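Local coordinates for protein kojibiose phosphorylase (Gut metagenome, PDB 6W0P) that is a glycoside hydrolase family 65 enzyme, a phosphorylase with two copies in its assembly, a beta-rich N-terminal domain, a helical central catalytic domain and a small C-terminal beta domain, at residues G346-F349 and W350-T354; P556-D559 and I560-K564. One frame throughout, in Å; residues are numbered along the deposited sequence.

Interaction 1: residues G346-F349 and W350-T354; sequences GHAF and WDNET
Phe349 is extended (phi/psi -123/172°), and from Trp350 onward the chain leads into helix 351-361. The turn is closed by Asn352 N, which donates to Phe349 O at 3.0 Å with an N-H...O angle of 162°. A water makes a second link: it accepts from Phe349 N at 3.1 Å, donates to Asn352 OD1 at 2.6 Å, and lies in plane at the edge of the Phe349 ring. The other arm of the same amide, Asn352 ND2, rests against Ala348 CB at 3.4 Å while donating to Ile334 O. Within the helical turn itself, Thr354 OG1 donates to Trp350 O and sits 3.4 Å above one face of the Trp350 indole, toward its rim. The tryptophan torsion (chi1 78°), which sets CG between the backbone N and carbonyl carbon, helps to bring the two together. Two acceptors, Phe349 O and Glu353 OE1, lie 3.5 Å apart without a bond; the salt bridge from Glu353 to Arg375 would probably offset their repulsion. Asn352 thus serves the buried junction three ways: its backbone N bonds the incoming loop directly, OD1 holds Phe349 N through the water, and ND2 is satisfied by Ile334 O.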
ATOM      1  N   GLY A 346     -14.248   8.536  14.697  1.00 33.63           N
ATOM      2  CA  GLY A 346     -15.112   7.990  15.751  1.00 33.29           C
ATOM      3  C   GLY A 346     -14.986   6.484  15.810  1.00 33.10           C
ATOM      4  O   GLY A 346     -15.947   5.837  16.363  1.00 34.90           O
ATOM      5  N   HIS A 347     -13.884   5.942  15.264  1.00 31.09           N
ATOM      6  CA  HIS A 347     -13.649   4.470  15.137  1.00 30.95           C
ATOM      7  C   HIS A 347     -13.301   3.856  16.500  1.00 29.69           C
ATOM      8  O   HIS A 347     -12.602   4.514  17.258  1.00 28.96           O
ATOM      9  CB  HIS A 347     -12.518   4.123  14.164  1.00 31.10           C
ATOM     10  CG  HIS A 347     -12.873   4.296  12.730  1.00 31.78           C
ATOM     11  ND1 HIS A 347     -11.903   4.368  11.748  1.00 32.15           N
ATOM     12  CD2 HIS A 347     -14.071   4.421  12.119  1.00 32.19           C
ATOM     13  CE1 HIS A 347     -12.485   4.532  10.579  1.00 32.28           C
ATOM     14  NE2 HIS A 347     -13.830   4.574  10.786  1.00 32.93           N
ATOM     15  N   ALA A 348     -13.808   2.652  16.762  1.00 28.89           N
ATOM     16  CA  ALA A 348     -13.411   1.746  17.856  1.00 28.83           C
ATOM     17  C   ALA A 348     -12.170   0.990  17.401  1.00 28.73           C
ATOM     18  O   ALA A 348     -12.110   0.590  16.207  1.00 29.01           O
ATOM     19  CB  ALA A 348     -14.516   0.767  18.186  1.00 28.77           C
ATOM     20  N   PHE A 349     -11.226   0.797  18.316  1.00 28.29           N
ATOM     21  CA  PHE A 349     -10.022  -0.043  18.114  1.00 28.24           C
ATOM     22  C   PHE A 349     -10.011  -1.099  19.220  1.00 27.82           C
ATOM     23  O   PHE A 349     -10.838  -1.003  20.152  1.00 27.05           O
ATOM     24  CB  PHE A 349      -8.763   0.827  18.098  1.00 28.71           C
ATOM     25  CG  PHE A 349      -8.693   1.827  16.971  1.00 30.23           C
ATOM     26  CD1 PHE A 349      -9.435   2.999  17.004  1.00 30.56           C
ATOM     27  CD2 PHE A 349      -7.897   1.589  15.861  1.00 30.50           C
ATOM     28  CE1 PHE A 349      -9.357   3.917  15.967  1.00 30.87           C
ATOM     29  CE2 PHE A 349      -7.850   2.495  14.814  1.00 30.67           C
ATOM     30  CZ  PHE A 349      -8.568   3.663  14.872  1.00 30.61           C
ATOM     31  N   TRP A 350      -9.087  -2.062  19.133  1.00 27.90           N
ATOM     32  CA  TRP A 350      -8.907  -3.138  20.144  1.00 27.91           C
ATOM     33  C   TRP A 350      -8.686  -2.529  21.545  1.00 28.59           C
ATOM     34  O   TRP A 350      -8.953  -3.268  22.519  1.00 27.72           O
ATOM     35  CB  TRP A 350      -7.745  -4.034  19.723  1.00 27.78           C
ATOM     36  CG  TRP A 350      -6.408  -3.423  20.012  1.00 27.47           C
ATOM     37  CD1 TRP A 350      -5.881  -2.277  19.484  1.00 27.01           C
ATOM     38  CD2 TRP A 350      -5.420  -3.954  20.908  1.00 27.06           C
ATOM     39  NE1 TRP A 350      -4.639  -2.055  20.006  1.00 27.25           N
ATOM     40  CE2 TRP A 350      -4.333  -3.060  20.893  1.00 27.32           C
ATOM     41  CE3 TRP A 350      -5.366  -5.080  21.739  1.00 27.66           C
ATOM     42  CZ2 TRP A 350      -3.183  -3.286  21.655  1.00 27.72           C
ATOM     43  CZ3 TRP A 350      -4.231  -5.300  22.493  1.00 27.68           C
ATOM     44  CH2 TRP A 350      -3.161  -4.401  22.472  1.00 27.56           C
ATOM     45  N   ASP A 351      -8.239  -1.250  21.590  1.00 29.20           N
ATOM     46  CA  ASP A 351      -8.050  -0.383  22.795  0.60 29.31           C
ATOM     47  C   ASP A 351      -9.286  -0.392  23.689  1.00 29.84           C
ATOM     48  O   ASP A 351      -9.111  -0.310  24.921  1.00 29.71           O
ATOM     49  CB  ASP A 351      -7.917   1.119  22.473  0.60 29.16           C
ATOM     50  CG  ASP A 351      -6.757   1.506  21.586  0.60 28.37           C
ATOM     51  OD1 ASP A 351      -6.631   0.890  20.520  0.60 27.31           O
ATOM     52  OD2 ASP A 351      -5.976   2.412  21.998  0.60 28.93           O
ATOM     53  N   ASN A 352     -10.462  -0.391  23.072  1.00 30.09           N
ATOM     54  CA  ASN A 352     -11.751  -0.349  23.796  1.00 31.15           C
ATOM     55  C   ASN A 352     -11.761  -1.527  24.762  1.00 30.62           C
ATOM     56  O   ASN A 352     -12.034  -1.311  25.933  1.00 29.73           O
ATOM     57  CB  ASN A 352     -12.959  -0.360  22.852  1.00 32.87           C
ATOM     58  CG  ASN A 352     -13.190   0.980  22.187  1.00 34.02           C
ATOM     59  OD1 ASN A 352     -12.367   1.878  22.292  1.00 36.87           O
ATOM     60  ND2 ASN A 352     -14.326   1.150  21.535  1.00 35.98           N
ATOM     61  N   GLU A 353     -11.439  -2.714  24.256  1.00 31.12           N
ATOM     62  CA  GLU A 353     -11.588  -3.989  24.990  1.00 31.50           C
ATOM     63  C   GLU A 353     -10.444  -4.164  25.993  1.00 31.08           C
ATOM     64  O   GLU A 353     -10.706  -4.688  27.057  1.00 31.21           O
ATOM     65  CB  GLU A 353     -11.656  -5.162  24.016  1.00 31.71           C
ATOM     66  CG  GLU A 353     -12.982  -5.287  23.303  1.00 31.54           C
ATOM     67  CD  GLU A 353     -13.318  -4.199  22.291  1.00 31.89           C
ATOM     68  OE1 GLU A 353     -12.415  -3.744  21.556  1.00 31.16           O
ATOM     69  OE2 GLU A 353     -14.504  -3.828  22.226  1.00 32.14           O
ATOM     70  N   THR A 354      -9.230  -3.720  25.677  1.00 30.91           N
ATOM     71  CA  THR A 354      -8.011  -4.135  26.397  1.00 31.25           C
ATOM     72  C   THR A 354      -7.497  -3.025  27.318  1.00 32.07           C
ATOM     73  O   THR A 354      -6.578  -3.330  28.084  1.00 32.87           O
ATOM     74  CB  THR A 354      -6.941  -4.552  25.384  1.00 31.12           C
ATOM     75  OG1 THR A 354      -6.708  -3.484  24.454  1.00 30.71           O
ATOM     76  CG2 THR A 354      -7.347  -5.804  24.645  1.00 30.94           C
TER
HETATM   77  O   HOH W   1     -11.173   3.074  20.358  1.00 34.67           O

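Interaction 2: residues P556-D559 and I560-K564; sequences PHVD and IKTIK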
ATOM      1  N   PRO A 556      18.938  -7.327  13.827  1.00 29.66           N
ATOM      2  CA  PRO A 556      19.891  -6.247  14.046  1.00 29.73           C
ATOM      3  C   PRO A 556      19.477  -5.405  15.254  1.00 30.11           C
ATOM      4  O   PRO A 556      18.294  -5.064  15.379  1.00 29.65           O
ATOM      5  CB  PRO A 556      19.840  -5.451  12.735  1.00 29.48           C
ATOM      6  CG  PRO A 556      19.457  -6.482  11.714  1.00 29.39           C
ATOM      7  CD  PRO A 556      18.499  -7.402  12.433  1.00 29.60           C
ATOM      8  N   HIS A 557      20.452  -5.105  16.108  1.00 30.65           N
ATOM      9  CA  HIS A 557      20.256  -4.312  17.346  1.00 31.48           C
ATOM     10  C   HIS A 557      20.392  -2.830  17.012  1.00 31.65           C
ATOM     11  O   HIS A 557      21.417  -2.465  16.418  1.00 31.87           O
ATOM     12  CB  HIS A 557      21.257  -4.710  18.445  1.00 32.01           C
ATOM     13  CG  HIS A 557      21.028  -3.918  19.687  1.00 32.59           C
ATOM     14  ND1 HIS A 557      19.814  -3.973  20.383  1.00 32.04           N
ATOM     15  CD2 HIS A 557      21.800  -3.009  20.329  1.00 32.41           C
ATOM     16  CE1 HIS A 557      19.882  -3.145  21.414  1.00 32.03           C
ATOM     17  NE2 HIS A 557      21.087  -2.547  21.402  1.00 32.18           N
ATOM     18  N   VAL A 558      19.385  -2.021  17.342  1.00 31.97           N
ATOM     19  CA  VAL A 558      19.533  -0.536  17.409  1.00 32.97           C
ATOM     20  C   VAL A 558      19.209  -0.096  18.837  1.00 33.49           C
ATOM     21  O   VAL A 558      18.113  -0.430  19.355  1.00 31.77           O
ATOM     22  CB  VAL A 558      18.677   0.243  16.391  1.00 32.80           C
ATOM     23  CG1 VAL A 558      18.900   1.748  16.554  1.00 33.03           C
ATOM     24  CG2 VAL A 558      18.954  -0.158  14.943  1.00 32.61           C
ATOM     25  N   ASP A 559      20.147   0.625  19.438  1.00 35.00           N
ATOM     26  CA  ASP A 559      19.976   1.250  20.771  1.00 36.97           C
ATOM     27  C   ASP A 559      19.143   2.517  20.550  1.00 37.17           C
ATOM     28  O   ASP A 559      19.611   3.452  19.868  1.00 38.21           O
ATOM     29  CB  ASP A 559      21.331   1.485  21.439  1.00 39.08           C
ATOM     30  CG  ASP A 559      21.265   2.109  22.828  1.00 41.02           C
ATOM     31  OD1 ASP A 559      20.152   2.449  23.298  1.00 39.86           O
ATOM     32  OD2 ASP A 559      22.349   2.243  23.442  1.00 47.27           O
ATOM     33  N   ILE A 560      17.931   2.530  21.081  1.00 37.45           N
ATOM     34  CA  ILE A 560      16.983   3.667  20.939  1.00 38.63           C
ATOM     35  C   ILE A 560      17.648   4.982  21.404  1.00 39.88           C
ATOM     36  O   ILE A 560      17.255   6.045  20.879  1.00 37.82           O
ATOM     37  CB  ILE A 560      15.685   3.351  21.698  1.00 38.93           C
ATOM     38  CG1 ILE A 560      14.888   2.292  20.940  1.00 39.75           C
ATOM     39  CG2 ILE A 560      14.878   4.618  21.928  1.00 39.68           C
ATOM     40  CD1 ILE A 560      13.664   1.817  21.665  1.00 39.93           C
ATOM     41  N   LYS A 561      18.601   4.921  22.339  1.00 41.65           N
ATOM     42  CA  LYS A 561      19.295   6.113  22.899  1.00 46.14           C
ATOM     43  C   LYS A 561      20.131   6.812  21.814  1.00 48.44           C
ATOM     44  O   LYS A 561      20.458   7.987  22.025  1.00 49.82           O
ATOM     45  CB  LYS A 561      20.145   5.724  24.113  1.00 48.44           C
ATOM     46  CG  LYS A 561      19.336   5.246  25.318  1.00 50.99           C
ATOM     47  CD  LYS A 561      20.139   5.066  26.606  1.00 55.23           C
ATOM     48  CE  LYS A 561      20.972   3.795  26.653  1.00 57.24           C
ATOM     49  NZ  LYS A 561      22.365   4.022  26.190  1.00 58.62           N
ATOM     50  N   THR A 562      20.433   6.145  20.689  1.00 49.97           N
ATOM     51  CA  THR A 562      21.270   6.699  19.585  1.00 51.10           C
ATOM     52  C   THR A 562      20.391   7.375  18.527  1.00 50.83           C
ATOM     53  O   THR A 562      20.929   7.989  17.597  1.00 51.82           O
ATOM     54  CB  THR A 562      22.141   5.627  18.916  1.00 52.10           C
ATOM     55  OG1 THR A 562      21.276   4.838  18.093  1.00 51.04           O
ATOM     56  CG2 THR A 562      22.917   4.786  19.914  1.00 51.94           C
ATOM     57  N   ILE A 563      19.079   7.255  18.635  1.00 51.32           N
ATOM     58  CA  ILE A 563      18.156   7.937  17.696  1.00 51.81           C
ATOM     59  C   ILE A 563      18.121   9.403  18.133  1.00 54.54           C
ATOM     60  O   ILE A 563      17.781   9.672  19.298  1.00 51.90           O
ATOM     61  CB  ILE A 563      16.780   7.240  17.672  1.00 52.31           C
ATOM     62  CG1 ILE A 563      16.905   5.804  17.148  1.00 52.98           C
ATOM     63  CG2 ILE A 563      15.777   8.044  16.859  1.00 52.95           C
ATOM     64  CD1 ILE A 563      15.733   4.910  17.485  1.00 53.41           C
ATOM     65  N   LYS A 564      18.510  10.306  17.238  1.00 60.00           N
ATOM     66  CA  LYS A 564      18.533  11.767  17.503  1.00 64.59           C
ATOM     67  C   LYS A 564      17.077  12.246  17.522  1.00 68.46           C
ATOM     68  O   LYS A 564      16.190  11.489  17.075  1.00 71.02           O
ATOM     69  CB  LYS A 564      19.383  12.507  16.462  1.00 66.72           C
ATOM     70  CG  LYS A 564      20.812  12.001  16.270  1.00 69.43           C
ATOM     71  CD  LYS A 564      21.316  12.043  14.820  1.00 72.23           C
ATOM     72  CE  LYS A 564      22.162  10.837  14.433  1.00 75.08           C
ATOM     73  NZ  LYS A 564      22.305  10.683  12.961  1.00 73.17           N
TER
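Asp559 meets Lys561 and Thr562 across the turn and makes the polar contacts between 556-559 and 560-564; its side chain can be followed outward. CB packs on the methyl of the threonine three residues ahead, 4.0 Å from Thr562 CG2. From there CG stands anti to the backbone N (chi1 -179°), which carries the carboxylate beside the carbonyl carbon and forward over the next residues. OD1 accepts from Lys561 N at 3.1 Å, the donor lying 53° out of the carboxylate plane, and it also has Lys561 CB alongside at 3.4 Å. This bond to the amide two residues on defines an Asx turn. OD2 offers its syn lone pair to Lys561 NZ at 3.3 Å, a long salt bridge that the lysine reaches by bending its chain at chi3 and chi4. The backbone carbonyl adds two more bonds: Asp559 O receives Thr562 N at 2.9 Å, and Thr562 OG1 at 2.8 Å nearly in line with the C=O bond. The Asx turn is thereby nested in the beta turn closed by Asp559 O and Thr562 N; together they start the 3-10 segment 560-562. Before the turn, Val558 N and His557 ND1 both bind the carboxylate of Asp583, and Pro556 and His557 pack on Tyr461 and Gln463 of the second subunit. Four bonds thus converge on Asp559. The two amide bonds define the turns, and the threonine hydroxyl adds a second donor to Asp559 O. Lys561 is exposed and its contact is long, so it probably contributes mainly charge balance.

Interactions 1 and 2 both belong to the central catalytic domain but have very different surroundings: the centre of interaction 1 is about 7 Å from the centre of the chain, that of interaction 2 about 33 Å. Their centres are about 31 Å apart and their nearest atoms about 18 Å, so neither touches the other. Both are local turns leading from non-helical chain into helical geometry, one into helix 351-361, the other into a single 3-10 turn. Interaction 1 is buried and meets no other chain, whereas interaction 2 is at the surface, where 556-557 borders the second subunit. Helix 590-596, whose Met592 touches Trp350, follows 556-564 in the chain.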